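Long-range contacts in WZI (Escherichia coli, PDB 2YNK), which is an outer-membrane beta-barrel lectin that binds carbohydrate and underpins the assembly of group 1 capsule: residues I121-R126 and Y353-P358; A177-P182 and P192-I197; S288-M293 and G311-H316; G364-L369 and N394-S399. All coordinates share one frame; numbering follows the deposited sequence.

Contact 1: residues I121-R126 and Y353-P358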
loop_
_atom_site.group_PDB
_atom_site.type_symbol
_atom_site.label_atom_id
_atom_site.label_comp_id
_atom_site.label_asym_id
_atom_site.label_seq_id
_atom_site.Cartn_x
_atom_site.Cartn_y
_atom_site.Cartn_z
ATOM N N ILE A 121 13.524 -7.021 8.788
ATOM C CA ILE A 121 12.736 -6.441 9.869
ATOM C C ILE A 121 12.789 -7.400 11.062
ATOM O O ILE A 121 12.637 -8.597 10.886
ATOM C CB ILE A 121 11.273 -6.190 9.416
ATOM C CG1 ILE A 121 11.242 -5.358 8.128
ATOM C CG2 ILE A 121 10.478 -5.480 10.497
ATOM C CD1 ILE A 121 9.883 -4.766 7.799
ATOM N N SER A 122 13.018 -6.882 12.265
ATOM C CA SER A 122 13.100 -7.733 13.461
ATOM C C SER A 122 11.787 -8.405 13.767
ATOM O O SER A 122 10.724 -7.956 13.326
ATOM C CB SER A 122 13.505 -6.925 14.697
ATOM O OG SER A 122 14.884 -6.631 14.661
ATOM N N ASN A 123 11.863 -9.475 14.550
ATOM C CA ASN A 123 10.678 -10.165 14.993
ATOM C C ASN A 123 10.959 -10.984 16.234
ATOM O O ASN A 123 12.105 -11.076 16.678
ATOM C CB ASN A 123 10.157 -11.063 13.866
ATOM C CG ASN A 123 8.642 -11.064 13.762
ATOM O OD1 ASN A 123 7.975 -10.087 14.098
ATOM N ND2 ASN A 123 8.097 -12.171 13.281
ATOM N N GLY A 124 9.907 -11.550 16.815
ATOM C CA GLY A 124 10.051 -12.461 17.942
ATOM C C GLY A 124 10.628 -13.793 17.500
ATOM O O GLY A 124 11.338 -14.450 18.246
ATOM N N SER A 125 10.357 -14.164 16.259
ATOM C CA SER A 125 10.544 -15.528 15.804
ATOM C C SER A 125 10.598 -15.510 14.307
ATOM O O SER A 125 9.987 -14.642 13.679
ATOM C CB SER A 125 9.345 -16.365 16.235
ATOM O OG SER A 125 9.373 -17.627 15.622
ATOM N N ARG A 126 11.290 -16.470 13.718
ATOM C CA ARG A 126 11.333 -16.570 12.262
ATOM C C ARG A 126 10.017 -17.089 11.676
ATOM O O ARG A 126 9.868 -17.142 10.466
ATOM C CB ARG A 126 12.499 -17.450 11.808
ATOM C CG ARG A 126 12.388 -18.926 12.155
ATOM C CD ARG A 126 13.783 -19.516 12.281
ATOM N NE ARG A 126 13.785 -20.965 12.476
ATOM C CZ ARG A 126 13.873 -21.868 11.501
ATOM N NH1 ARG A 126 13.961 -21.501 10.221
ATOM N NH2 ARG A 126 13.867 -23.159 11.813
ATOM N N TYR A 353 7.198 4.226 13.811
ATOM C CA TYR A 353 7.870 3.049 13.256
ATOM C C TYR A 353 7.568 1.818 14.103
ATOM O O TYR A 353 7.584 1.898 15.331
ATOM C CB TYR A 353 9.390 3.209 13.278
ATOM C CG TYR A 353 9.944 4.362 12.494
ATOM C CD1 TYR A 353 9.889 5.650 12.996
ATOM C CD2 TYR A 353 10.570 4.164 11.280
ATOM C CE1 TYR A 353 10.419 6.723 12.300
ATOM C CE2 TYR A 353 11.106 5.226 10.567
ATOM C CZ TYR A 353 11.029 6.508 11.087
ATOM O OH TYR A 353 11.539 7.582 10.397
ATOM N N GLN A 354 7.321 0.680 13.449
ATOM C CA GLN A 354 7.272 -0.595 14.140
ATOM C C GLN A 354 8.497 -1.380 13.754
ATOM O O GLN A 354 8.771 -1.531 12.562
ATOM C CB GLN A 354 6.045 -1.389 13.748
ATOM C CG GLN A 354 5.914 -2.675 14.539
ATOM C CD GLN A 354 4.699 -3.463 14.169
ATOM O OE1 GLN A 354 3.748 -3.542 14.938
ATOM N NE2 GLN A 354 4.717 -4.050 12.987
ATOM N N GLN A 355 9.224 -1.870 14.762
ATOM C CA GLN A 355 10.452 -2.636 14.565
ATOM C C GLN A 355 11.407 -1.929 13.627
ATOM O O GLN A 355 12.080 -2.550 12.804
ATOM C CB GLN A 355 10.130 -4.046 14.091
ATOM C CG GLN A 355 9.263 -4.778 15.103
ATOM C CD GLN A 355 8.693 -6.076 14.597
ATOM O OE1 GLN A 355 8.006 -6.111 13.573
ATOM N NE2 GLN A 355 8.934 -7.153 15.338
ATOM N N GLY A 356 11.463 -0.610 13.771
ATOM C CA GLY A 356 12.389 0.218 13.017
ATOM C C GLY A 356 11.861 0.607 11.659
ATOM O O GLY A 356 12.373 1.534 11.021
ATOM N N TYR A 357 10.834 -0.105 11.204
ATOM C CA TYR A 357 10.323 0.101 9.870
ATOM C C TYR A 357 9.108 1.018 9.924
ATOM O O TYR A 357 8.236 0.870 10.792
ATOM C CB TYR A 357 10.094 -1.231 9.177
ATOM C CG TYR A 357 11.388 -1.742 8.552
ATOM C CD1 TYR A 357 12.478 -2.086 9.349
ATOM C CD2 TYR A 357 11.543 -1.819 7.166
ATOM C CE1 TYR A 357 13.671 -2.512 8.792
ATOM C CE2 TYR A 357 12.731 -2.252 6.602
ATOM C CZ TYR A 357 13.796 -2.598 7.424
ATOM O OH TYR A 357 14.986 -3.035 6.876
ATOM N N PRO A 358 9.100 2.032 9.047
ATOM C CA PRO A 358 8.086 3.071 9.066
ATOM C C PRO A 358 6.674 2.552 8.768
ATOM O O PRO A 358 6.507 1.719 7.895
ATOM C CB PRO A 358 8.544 4.017 7.952
ATOM C CG PRO A 358 9.314 3.155 7.026
ATOM C CD PRO A 358 10.041 2.214 7.926
#

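Contact 2: residues A177-P182 and P192-I197. With OCT (N-octane), chain K; HEX (hexane), chain S.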
loop_
_atom_site.group_PDB
_atom_site.type_symbol
_atom_site.label_atom_id
_atom_site.label_comp_id
_atom_site.label_asym_id
_atom_site.label_seq_id
_atom_site.Cartn_x
_atom_site.Cartn_y
_atom_site.Cartn_z
ATOM N N ALA A 177 -18.602 -2.821 1.981
ATOM C CA ALA A 177 -18.400 -3.867 0.971
ATOM C C ALA A 177 -18.593 -3.225 -0.394
ATOM O O ALA A 177 -17.622 -2.958 -1.094
ATOM C CB ALA A 177 -19.352 -5.032 1.183
ATOM N N GLU A 178 -19.845 -2.948 -0.759
ATOM C CA GLU A 178 -20.130 -2.147 -1.949
ATOM C C GLU A 178 -20.106 -0.682 -1.558
ATOM O O GLU A 178 -20.544 -0.327 -0.463
ATOM C CB GLU A 178 -21.479 -2.509 -2.554
ATOM C CG GLU A 178 -21.413 -3.687 -3.504
ATOM C CD GLU A 178 -22.739 -3.956 -4.187
ATOM O OE1 GLU A 178 -23.323 -3.014 -4.770
ATOM O OE2 GLU A 178 -23.197 -5.114 -4.146
ATOM N N GLN A 179 -19.604 0.160 -2.460
ATOM C CA GLN A 179 -19.323 1.554 -2.151
ATOM C C GLN A 179 -20.096 2.504 -3.065
ATOM O O GLN A 179 -19.548 3.503 -3.535
ATOM C CB GLN A 179 -17.806 1.797 -2.255
ATOM C CG GLN A 179 -17.008 1.157 -1.121
ATOM C CD GLN A 179 -15.592 0.800 -1.510
ATOM O OE1 GLN A 179 -14.792 1.666 -1.870
ATOM N NE2 GLN A 179 -15.269 -0.487 -1.428
ATOM N N ALA A 180 -21.376 2.205 -3.291
ATOM C CA ALA A 180 -22.240 3.043 -4.138
ATOM C C ALA A 180 -22.482 4.413 -3.517
ATOM O O ALA A 180 -22.184 4.630 -2.348
ATOM C CB ALA A 180 -23.567 2.347 -4.400
ATOM N N ALA A 181 -23.016 5.342 -4.305
ATOM C CA ALA A 181 -23.326 6.689 -3.815
ATOM C C ALA A 181 -24.542 6.673 -2.886
ATOM O O ALA A 181 -25.362 5.760 -2.953
ATOM C CB ALA A 181 -23.556 7.634 -4.977
ATOM N N PRO A 182 -24.667 7.680 -2.011
ATOM C CA PRO A 182 -25.793 7.665 -1.082
ATOM C C PRO A 182 -27.145 7.817 -1.788
ATOM O O PRO A 182 -27.241 8.553 -2.771
ATOM C CB PRO A 182 -25.522 8.869 -0.168
ATOM C CG PRO A 182 -24.127 9.305 -0.454
ATOM C CD PRO A 182 -23.843 8.888 -1.855
ATOM N N PRO A 192 -19.530 7.902 -5.113
ATOM C CA PRO A 192 -19.028 6.713 -4.436
ATOM C C PRO A 192 -18.107 7.139 -3.313
ATOM O O PRO A 192 -17.259 8.013 -3.507
ATOM C CB PRO A 192 -18.241 5.973 -5.531
ATOM C CG PRO A 192 -18.731 6.543 -6.820
ATOM C CD PRO A 192 -19.049 7.976 -6.501
ATOM N N TRP A 193 -18.312 6.556 -2.144
ATOM C CA TRP A 193 -17.583 6.947 -0.970
ATOM C C TRP A 193 -17.231 5.719 -0.186
ATOM O O TRP A 193 -17.860 4.671 -0.357
ATOM C CB TRP A 193 -18.402 7.934 -0.143
ATOM C CG TRP A 193 -19.586 7.332 0.562
ATOM C CD1 TRP A 193 -20.879 7.200 0.079
ATOM C CD2 TRP A 193 -19.626 6.767 1.911
ATOM N NE1 TRP A 193 -21.686 6.600 1.004
ATOM C CE2 TRP A 193 -21.001 6.313 2.122
ATOM C CE3 TRP A 193 -18.692 6.583 2.926
ATOM C CZ2 TRP A 193 -21.404 5.717 3.299
ATOM C CZ3 TRP A 193 -19.113 5.982 4.119
ATOM C CH2 TRP A 193 -20.436 5.560 4.297
ATOM N N GLN A 194 -16.206 5.835 0.658
ATOM C CA GLN A 194 -15.732 4.711 1.448
ATOM C C GLN A 194 -15.065 5.165 2.742
ATOM O O GLN A 194 -14.390 6.208 2.788
ATOM C CB GLN A 194 -14.756 3.870 0.628
ATOM C CG GLN A 194 -13.952 2.830 1.405
ATOM C CD GLN A 194 -14.800 1.708 1.988
ATOM O OE1 GLN A 194 -15.765 1.946 2.718
ATOM N NE2 GLN A 194 -14.413 0.469 1.695
ATOM N N TYR A 195 -15.269 4.366 3.788
ATOM C CA TYR A 195 -14.606 4.568 5.050
ATOM C C TYR A 195 -13.747 3.354 5.359
ATOM O O TYR A 195 -14.038 2.233 4.937
ATOM C CB TYR A 195 -15.625 4.816 6.168
ATOM C CG TYR A 195 -16.312 3.570 6.676
ATOM C CD1 TYR A 195 -17.471 3.099 6.076
ATOM C CD2 TYR A 195 -15.804 2.861 7.761
ATOM C CE1 TYR A 195 -18.105 1.957 6.536
ATOM C CE2 TYR A 195 -16.430 1.716 8.226
ATOM C CZ TYR A 195 -17.578 1.264 7.606
ATOM O OH TYR A 195 -18.202 0.127 8.069
ATOM N N GLN A 196 -12.666 3.591 6.091
ATOM C CA GLN A 196 -11.933 2.509 6.738
ATOM C C GLN A 196 -11.606 2.941 8.149
ATOM O O GLN A 196 -11.089 4.036 8.366
ATOM C CB GLN A 196 -10.652 2.165 5.976
ATOM C CG GLN A 196 -10.066 0.818 6.366
ATOM C CD GLN A 196 -8.730 0.562 5.717
ATOM O OE1 GLN A 196 -7.680 0.906 6.271
ATOM N NE2 GLN A 196 -8.754 -0.024 4.534
ATOM N N ILE A 197 -11.932 2.098 9.116
ATOM C CA ILE A 197 -11.534 2.355 10.493
ATOM C C ILE A 197 -10.697 1.174 10.928
ATOM O O ILE A 197 -10.977 0.047 10.525
ATOM C CB ILE A 197 -12.747 2.573 11.427
ATOM C CG1 ILE A 197 -13.618 1.319 11.521
ATOM C CG2 ILE A 197 -13.589 3.744 10.933
ATOM C CD1 ILE A 197 -14.916 1.542 12.272
HETATM C C1 OCT K . -27.735 6.907 1.911
HETATM C C2 OCT K . -27.324 7.820 3.046
HETATM C C3 OCT K . -25.960 7.410 3.590
HETATM C C4 OCT K . -25.509 8.305 4.743
HETATM C C5 OCT K . -23.999 8.543 4.727
HETATM C C6 OCT K . -23.628 9.850 4.023
HETATM C C7 OCT K . -22.186 9.832 3.515
HETATM C C8 OCT K . -21.476 11.130 3.829
HETATM C C1 HEX S . -18.917 3.914 10.606
HETATM C C2 HEX S . -19.899 2.913 10.016
HETATM C C3 HEX S . -20.711 3.494 8.851
HETATM C C4 HEX S . -22.026 2.731 8.689
HETATM C C5 HEX S . -22.945 3.313 7.615
HETATM C C6 HEX S . -24.315 2.663 7.684
#

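Contact 3: residues S288-M293 and G311-H316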
loop_
_atom_site.group_PDB
_atom_site.type_symbol
_atom_site.label_atom_id
_atom_site.label_comp_id
_atom_site.label_asym_id
_atom_site.label_seq_id
_atom_site.Cartn_x
_atom_site.Cartn_y
_atom_site.Cartn_z
ATOM N N SER A 288 -3.480 10.606 -15.278
ATOM C CA SER A 288 -4.004 11.204 -14.063
ATOM C C SER A 288 -2.880 11.848 -13.302
ATOM O O SER A 288 -1.715 11.540 -13.524
ATOM C CB SER A 288 -4.659 10.155 -13.172
ATOM O OG SER A 288 -5.588 9.371 -13.890
ATOM N N PHE A 289 -3.231 12.752 -12.405
ATOM C CA PHE A 289 -2.265 13.235 -11.448
ATOM C C PHE A 289 -2.871 13.204 -10.053
ATOM O O PHE A 289 -4.092 13.330 -9.888
ATOM C CB PHE A 289 -1.697 14.607 -11.837
ATOM C CG PHE A 289 -2.696 15.732 -11.831
ATOM C CD1 PHE A 289 -3.481 15.993 -12.950
ATOM C CD2 PHE A 289 -2.809 16.572 -10.729
ATOM C CE1 PHE A 289 -4.386 17.053 -12.957
ATOM C CE2 PHE A 289 -3.708 17.637 -10.728
ATOM C CZ PHE A 289 -4.500 17.879 -11.842
ATOM N N TYR A 290 -2.003 12.989 -9.066
ATOM C CA TYR A 290 -2.421 12.787 -7.692
ATOM C C TYR A 290 -1.475 13.463 -6.699
ATOM O O TYR A 290 -0.331 13.779 -7.022
ATOM C CB TYR A 290 -2.511 11.293 -7.401
ATOM C CG TYR A 290 -1.255 10.512 -7.745
ATOM C CD1 TYR A 290 -0.182 10.455 -6.852
ATOM C CD2 TYR A 290 -1.142 9.828 -8.954
ATOM C CE1 TYR A 290 0.966 9.754 -7.158
ATOM C CE2 TYR A 290 0.007 9.118 -9.268
ATOM C CZ TYR A 290 1.061 9.082 -8.360
ATOM O OH TYR A 290 2.211 8.382 -8.645
ATOM N N GLY A 291 -1.972 13.667 -5.482
ATOM C CA GLY A 291 -1.208 14.303 -4.408
ATOM C C GLY A 291 -1.693 13.913 -3.021
ATOM O O GLY A 291 -2.846 13.517 -2.841
ATOM N N GLN A 292 -0.805 14.021 -2.040
ATOM C CA GLN A 292 -1.138 13.691 -0.659
ATOM C C GLN A 292 -0.367 14.603 0.279
ATOM O O GLN A 292 0.830 14.839 0.079
ATOM C CB GLN A 292 -0.799 12.223 -0.370
ATOM C CG GLN A 292 -1.106 11.767 1.052
ATOM C CD GLN A 292 -0.901 10.276 1.248
ATOM O OE1 GLN A 292 0.188 9.751 1.005
ATOM N NE2 GLN A 292 -1.951 9.584 1.690
HETATM N N MSE A 293 -1.054 15.117 1.294
HETATM C CA MSE A 293 -0.433 16.026 2.252
HETATM C C MSE A 293 -0.808 15.617 3.644
HETATM O O MSE A 293 -1.906 15.907 4.097
HETATM C CB MSE A 293 -0.889 17.456 1.974
HETATM C CG MSE A 293 -0.173 18.467 2.872
HETATM SE SE MSE A 293 -1.099 20.207 2.797
HETATM C CE MSE A 293 0.306 21.362 3.557
ATOM N N GLY A 311 2.350 13.134 -7.748
ATOM C CA GLY A 311 2.720 12.314 -8.896
ATOM C C GLY A 311 1.793 12.421 -10.099
ATOM O O GLY A 311 0.706 13.009 -10.042
ATOM N N ILE A 312 2.242 11.837 -11.199
ATOM C CA ILE A 312 1.496 11.840 -12.441
ATOM C C ILE A 312 1.616 10.436 -13.017
ATOM O O ILE A 312 2.696 9.843 -12.976
ATOM C CB ILE A 312 2.060 12.910 -13.404
ATOM C CG1 ILE A 312 1.225 13.000 -14.677
ATOM C CG2 ILE A 312 3.517 12.631 -13.743
ATOM C CD1 ILE A 312 1.776 13.992 -15.679
ATOM N N GLU A 313 0.508 9.896 -13.523
ATOM C CA GLU A 313 0.492 8.528 -14.056
ATOM C C GLU A 313 -0.214 8.465 -15.403
ATOM O O GLU A 313 -1.120 9.254 -15.678
ATOM C CB GLU A 313 -0.175 7.556 -13.075
ATOM C CG GLU A 313 -1.518 8.024 -12.533
ATOM C CD GLU A 313 -2.220 6.984 -11.676
ATOM O OE1 GLU A 313 -2.397 5.836 -12.144
ATOM O OE2 GLU A 313 -2.604 7.319 -10.530
ATOM N N GLY A 314 0.222 7.520 -16.235
ATOM C CA GLY A 314 -0.398 7.258 -17.525
ATOM C C GLY A 314 -0.556 5.771 -17.773
ATOM O O GLY A 314 0.152 4.952 -17.182
ATOM N N HIS A 315 -1.493 5.431 -18.655
ATOM C CA HIS A 315 -1.864 4.045 -18.914
ATOM C C HIS A 315 -2.274 3.912 -20.359
ATOM O O HIS A 315 -3.216 4.553 -20.798
ATOM C CB HIS A 315 -3.014 3.647 -18.001
ATOM C CG HIS A 315 -2.722 3.841 -16.531
ATOM N ND1 HIS A 315 -2.104 2.912 -15.789
ATOM C CD2 HIS A 315 -2.990 4.906 -15.679
ATOM C CE1 HIS A 315 -1.984 3.352 -14.526
ATOM N NE2 HIS A 315 -2.525 4.572 -14.459
ATOM N N HIS A 316 -1.569 3.082 -21.116
ATOM C CA HIS A 316 -1.695 3.068 -22.558
ATOM C C HIS A 316 -1.803 1.664 -23.067
ATOM O O HIS A 316 -1.305 0.735 -22.441
ATOM C CB HIS A 316 -0.484 3.746 -23.188
ATOM C CG HIS A 316 -0.194 5.126 -22.642
ATOM N ND1 HIS A 316 -0.933 6.202 -22.959
ATOM C CD2 HIS A 316 0.807 5.579 -21.784
ATOM C CE1 HIS A 316 -0.439 7.289 -22.336
ATOM N NE2 HIS A 316 0.625 6.906 -21.620
#

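Contact 4: residues G364-L369 and N394-S399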
loop_
_atom_site.group_PDB
_atom_site.type_symbol
_atom_site.label_atom_id
_atom_site.label_comp_id
_atom_site.label_asym_id
_atom_site.label_seq_id
_atom_site.Cartn_x
_atom_site.Cartn_y
_atom_site.Cartn_z
ATOM N N GLY A 364 11.140 6.647 5.528
ATOM C CA GLY A 364 11.241 7.213 6.861
ATOM C C GLY A 364 11.099 8.709 6.740
ATOM O O GLY A 364 10.704 9.222 5.695
ATOM N N GLY A 365 11.421 9.409 7.817
ATOM C CA GLY A 365 11.277 10.857 7.867
ATOM C C GLY A 365 12.491 11.593 7.337
ATOM O O GLY A 365 13.582 11.029 7.245
ATOM N N ASP A 366 12.269 12.865 7.002
ATOM C CA ASP A 366 13.282 13.785 6.469
ATOM C C ASP A 366 13.802 13.418 5.078
ATOM O O ASP A 366 14.852 13.907 4.662
ATOM C CB ASP A 366 14.454 13.920 7.444
ATOM C CG ASP A 366 14.011 14.208 8.858
ATOM O OD1 ASP A 366 12.984 14.900 9.032
ATOM O OD2 ASP A 366 14.707 13.737 9.790
ATOM N N GLY A 367 13.056 12.588 4.352
ATOM C CA GLY A 367 13.500 12.084 3.062
ATOM C C GLY A 367 12.937 12.843 1.876
ATOM O O GLY A 367 11.818 13.341 1.921
ATOM N N GLN A 368 13.725 12.923 0.810
ATOM C CA GLN A 368 13.278 13.471 -0.470
ATOM C C GLN A 368 13.421 12.384 -1.537
ATOM O O GLN A 368 14.442 11.692 -1.585
ATOM C CB GLN A 368 14.121 14.680 -0.847
ATOM C CG GLN A 368 14.229 15.706 0.258
ATOM C CD GLN A 368 15.112 16.862 -0.129
ATOM O OE1 GLN A 368 14.868 17.532 -1.128
ATOM N NE2 GLN A 368 16.142 17.108 0.663
ATOM N N LEU A 369 12.407 12.240 -2.390
ATOM C CA LEU A 369 12.367 11.141 -3.356
ATOM C C LEU A 369 11.643 11.512 -4.650
ATOM O O LEU A 369 10.550 12.068 -4.626
ATOM C CB LEU A 369 11.704 9.925 -2.714
ATOM C CG LEU A 369 11.503 8.650 -3.537
ATOM C CD1 LEU A 369 11.848 7.444 -2.681
ATOM C CD2 LEU A 369 10.076 8.530 -4.058
ATOM N N ASN A 394 17.266 9.986 5.622
ATOM C CA ASN A 394 17.743 10.100 7.009
ATOM C C ASN A 394 18.948 11.045 7.232
ATOM O O ASN A 394 19.969 10.655 7.807
ATOM C CB ASN A 394 18.013 8.701 7.588
ATOM C CG ASN A 394 18.060 8.693 9.112
ATOM O OD1 ASN A 394 17.956 9.742 9.756
ATOM N ND2 ASN A 394 18.231 7.509 9.699
ATOM N N PRO A 395 18.813 12.310 6.811
ATOM C CA PRO A 395 19.919 13.263 6.917
ATOM C C PRO A 395 20.443 13.471 8.350
ATOM O O PRO A 395 21.597 13.857 8.519
ATOM C CB PRO A 395 19.313 14.559 6.369
ATOM C CG PRO A 395 17.855 14.421 6.602
ATOM C CD PRO A 395 17.564 12.966 6.392
ATOM N N GLU A 396 19.602 13.213 9.352
ATOM C CA GLU A 396 19.974 13.341 10.767
ATOM C C GLU A 396 20.438 12.029 11.411
ATOM O O GLU A 396 20.563 11.959 12.633
ATOM C CB GLU A 396 18.790 13.906 11.571
ATOM C CG GLU A 396 18.341 15.296 11.141
ATOM C CD GLU A 396 19.460 16.320 11.225
ATOM O OE1 GLU A 396 20.253 16.271 12.194
ATOM O OE2 GLU A 396 19.557 17.167 10.309
ATOM N N ASN A 397 20.698 11.006 10.600
ATOM C CA ASN A 397 21.134 9.687 11.088
ATOM C C ASN A 397 20.370 9.198 12.316
ATOM O O ASN A 397 20.963 8.730 13.281
ATOM C CB ASN A 397 22.640 9.673 11.346
ATOM C CG ASN A 397 23.448 9.843 10.079
ATOM O OD1 ASN A 397 23.932 8.876 9.503
ATOM N ND2 ASN A 397 23.587 11.075 9.630
ATOM N N GLN A 398 19.048 9.301 12.246
ATOM C CA GLN A 398 18.155 8.915 13.332
ATOM C C GLN A 398 18.151 7.404 13.519
ATOM O O GLN A 398 17.862 6.656 12.582
ATOM C CB GLN A 398 16.712 9.371 13.044
ATOM C CG GLN A 398 16.548 10.847 12.698
ATOM C CD GLN A 398 15.134 11.230 12.308
ATOM O OE1 GLN A 398 14.431 10.493 11.597
ATOM N NE2 GLN A 398 14.708 12.400 12.757
ATOM N N SER A 399 18.454 6.962 14.739
ATOM C CA SER A 399 18.370 5.548 15.100
ATOM C C SER A 399 16.950 4.945 14.956
ATOM O O SER A 399 16.809 3.752 14.699
ATOM C CB SER A 399 18.836 5.367 16.530
ATOM O OG SER A 399 18.003 6.112 17.410
#

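Contact 1: residues I121-R126 and Y353-P358
Ile-121 resting on the ring of Tyr-357 marks a buried loop-to-hairpin contact: the loop joining barrel strands 107-116 and 127-138 meets a two-stranded beta-hairpin that is separate from the barrel sheet. A type I' beta turn from Gln-354 to Tyr-357 folds the hairpin back, with Tyr-357 N bonded to Gln-354 O at 2.9 Å. Ile-121 CG1 stands 3.5 Å from the centroid of the Tyr-357 ring and only 4° off its normal, a CH-pi contact over the middle of the face. CD1 of Ile-121 continues across the same ring to CD2 of Tyr-357, at 3.4 Å. Ile-121 CG2 stands anti to the backbone N and packs on Gln-355 CB at 3.9 Å. At its far end, the ring is held by a hydrogen bond between Tyr-357 OH and Gln-79 NE2. Gln-355 extends across Ile-121 at about a right angle, carrying its amide past Ser-122 O. The strongest polar partner of that amide is Gln-204, bonded through OE1 to Gln-355 NE2. A weak second bond, 3.3 Å long and nearly straight at 168°, runs from Gln-355 NE2 to Asn-123 OD1, while Asn-123 ND2 donates to Ser-125 O at 3.1 Å.

Contact 2: residues A177-P182 and P192-I197
Gln-179 and Gln-194 form the tight part of this contact, where the loop leaving barrel strand 170-176 passes beside the start of its antiparallel neighbour, strand 193-201. Their side-chain amides lie stacked, with planes 21° apart, and Gln-179 OE1 comes 3.3 Å from Gln-194 CB. Farther back, Gln-179 CB rests 3.4 Å from Trp-193 O. Gln-194 keeps its CG anti to the backbone N (chi1 168°) and bends at the next bond; its OE1 accepts from Tyr-195 N at 2.7 Å and also from Arg-176 N. No hydrogen bond passes directly between 177-182 and 192-197. Arg-176 joins them instead, with NH1 bonded to both Ala-180 O and Trp-193 O, and it makes a cation-pi contact with Trp-193. The contact is looser toward 181-182: Ala-181 CB merely approaches the exposed Pro-192, 4.0 Å from its N, and Pro-182 CG meets Trp-193 CD1 obliquely at 3.9 Å. Bound alkanes lie against Pro-182, Trp-193 and, farther along the strand, Tyr-195, consistent with a lipid-facing barrel surface. Octane runs over one face of the Trp-193 indole, with C1 3.6 Å from Pro-182 CB, and hexane C2 lies over the Tyr-195 ring, 3.7 Å from CZ.

Contact 3: residues S288-M293 and G311-H316
Tyr-290 lays one face of its ring over the backbone of Gly-311, in an antiparallel hydrogen-bonded pair of strands 287-295 and 306-317 of the beta-barrel. Gly-311 CA makes a CH-pi contact 3.9 Å from the ring centroid, with no side chain on the glycine to come between them. At the ring edge, in its plane, sits Glu-313 CG. The carboxylate of Glu-313 stands almost perpendicular to the ring, 87° between planes, with OE2 3.3 Å from Tyr-290 CD2. A chi1 of 53° sets Tyr-290 CG between the backbone N and the carbonyl carbon, and the ring beyond it lies over Gly-311; its OH is bonded to Glu-328 OE1.

Beneath these side chains the strands are zipped by two hydrogen-bonded pairs, Ser-288 with Glu-313 and Tyr-290 with Gly-311. Ser-288 N reaches Glu-313 O at 2.7 Å, and Tyr-290 N reaches Gly-311 O at 2.9 Å. Between them lies the non-hydrogen-bonded pair Phe-289 and Ile-312, whose side chains occupy the other face of the sheet and touch loosely, CB to CG1 at 4.4 Å.

The face carrying Ser-288, Tyr-290 and Glu-313 is rich in polar bonds. Ser-288 OG bonds to Asp-19 OD2, Glu-313 OE2 forms a salt bridge with Lys-276, and Glu-313 OE1 also has Tyr-156 OH as a partner. His-315 NE2 donates in its ring plane to the anti lone pair of Glu-313 OE1, at 2.6 Å.

Contact 4: residues G364-L369 and N394-S399
Asp-366 packs against Pro-395 where the chain entering barrel strand 368-377 meets the loop that follows strand 383-393. The pyrrolidine of Pro-395 abuts Asp-366 with its CG and CD: CD lies 3.4 Å from Asp-366 CB, and CG 3.5 Å from the same carbon. Asp-366 O is also close, 3.4 Å from Pro-395 CD. Beyond the proline, the carboxylate faces Gln-398, the two side chains crossing at about a right angle with their flat ends turned 56° apart. Gln-398 NE2 comes to 3.3 Å from Asp-366 OD2, but the angle is too poor for a hydrogen bond; its stronger partner is Asn-340 OD1. The backbone N of Asn-340 makes a weak bond to Asp-366 OD1, linking both sides through one residue.

In the next shell, a type I beta turn from Asn-394 to Asn-397 shapes the loop. The Asn-394 side chain reaches past the turn to Gln-398, taking its N on OD1 at 2.8 Å and giving ND2 to Gln-398 O at 3.0 Å. The same ND2 also bonds to Phe-404 O, tying the turn to the rest of its loop. On the other side, Thr-332 OG1 bonds to Gly-364 O and Gly-367 N, bracketing Asp-366.

With no direct hydrogen bond between 364-369 and 394-399, the contact rests on van der Waals contact of the proline with Asp-366 CB and O, and on bridging through Asn-340. Asp-366 OD2 and Glu-396 OE2 lie 6.0 Å apart, so any mutual repulsion is probably modest, and the weakly bonded N-H of Asn-340, with at most some help from nearby Gln-398 NE2, may partly offset the charge of the buried aspartate.

Overall arrangement
From the N terminus, the first segment reached is 121-126, whose partner 353-358 lies 227 residues on, so contact 1 closes a long loop holding much of the barrel. Contacts 2 and 3 nest inside it in series: contact 2 closes the short connection between strands 170-176 and 193-201, and contact 3 pairs two neighbouring strands farther round the same antiparallel sheet. Contact 4 opens only after contact 1 has closed and ties the approach to strand 368-377 to a later loop. Contacts 1 and 4 meet at Tyr-353 OH and Gly-365 N, whereas contacts 2 and 3 each lie across the chain's centre from contact 1.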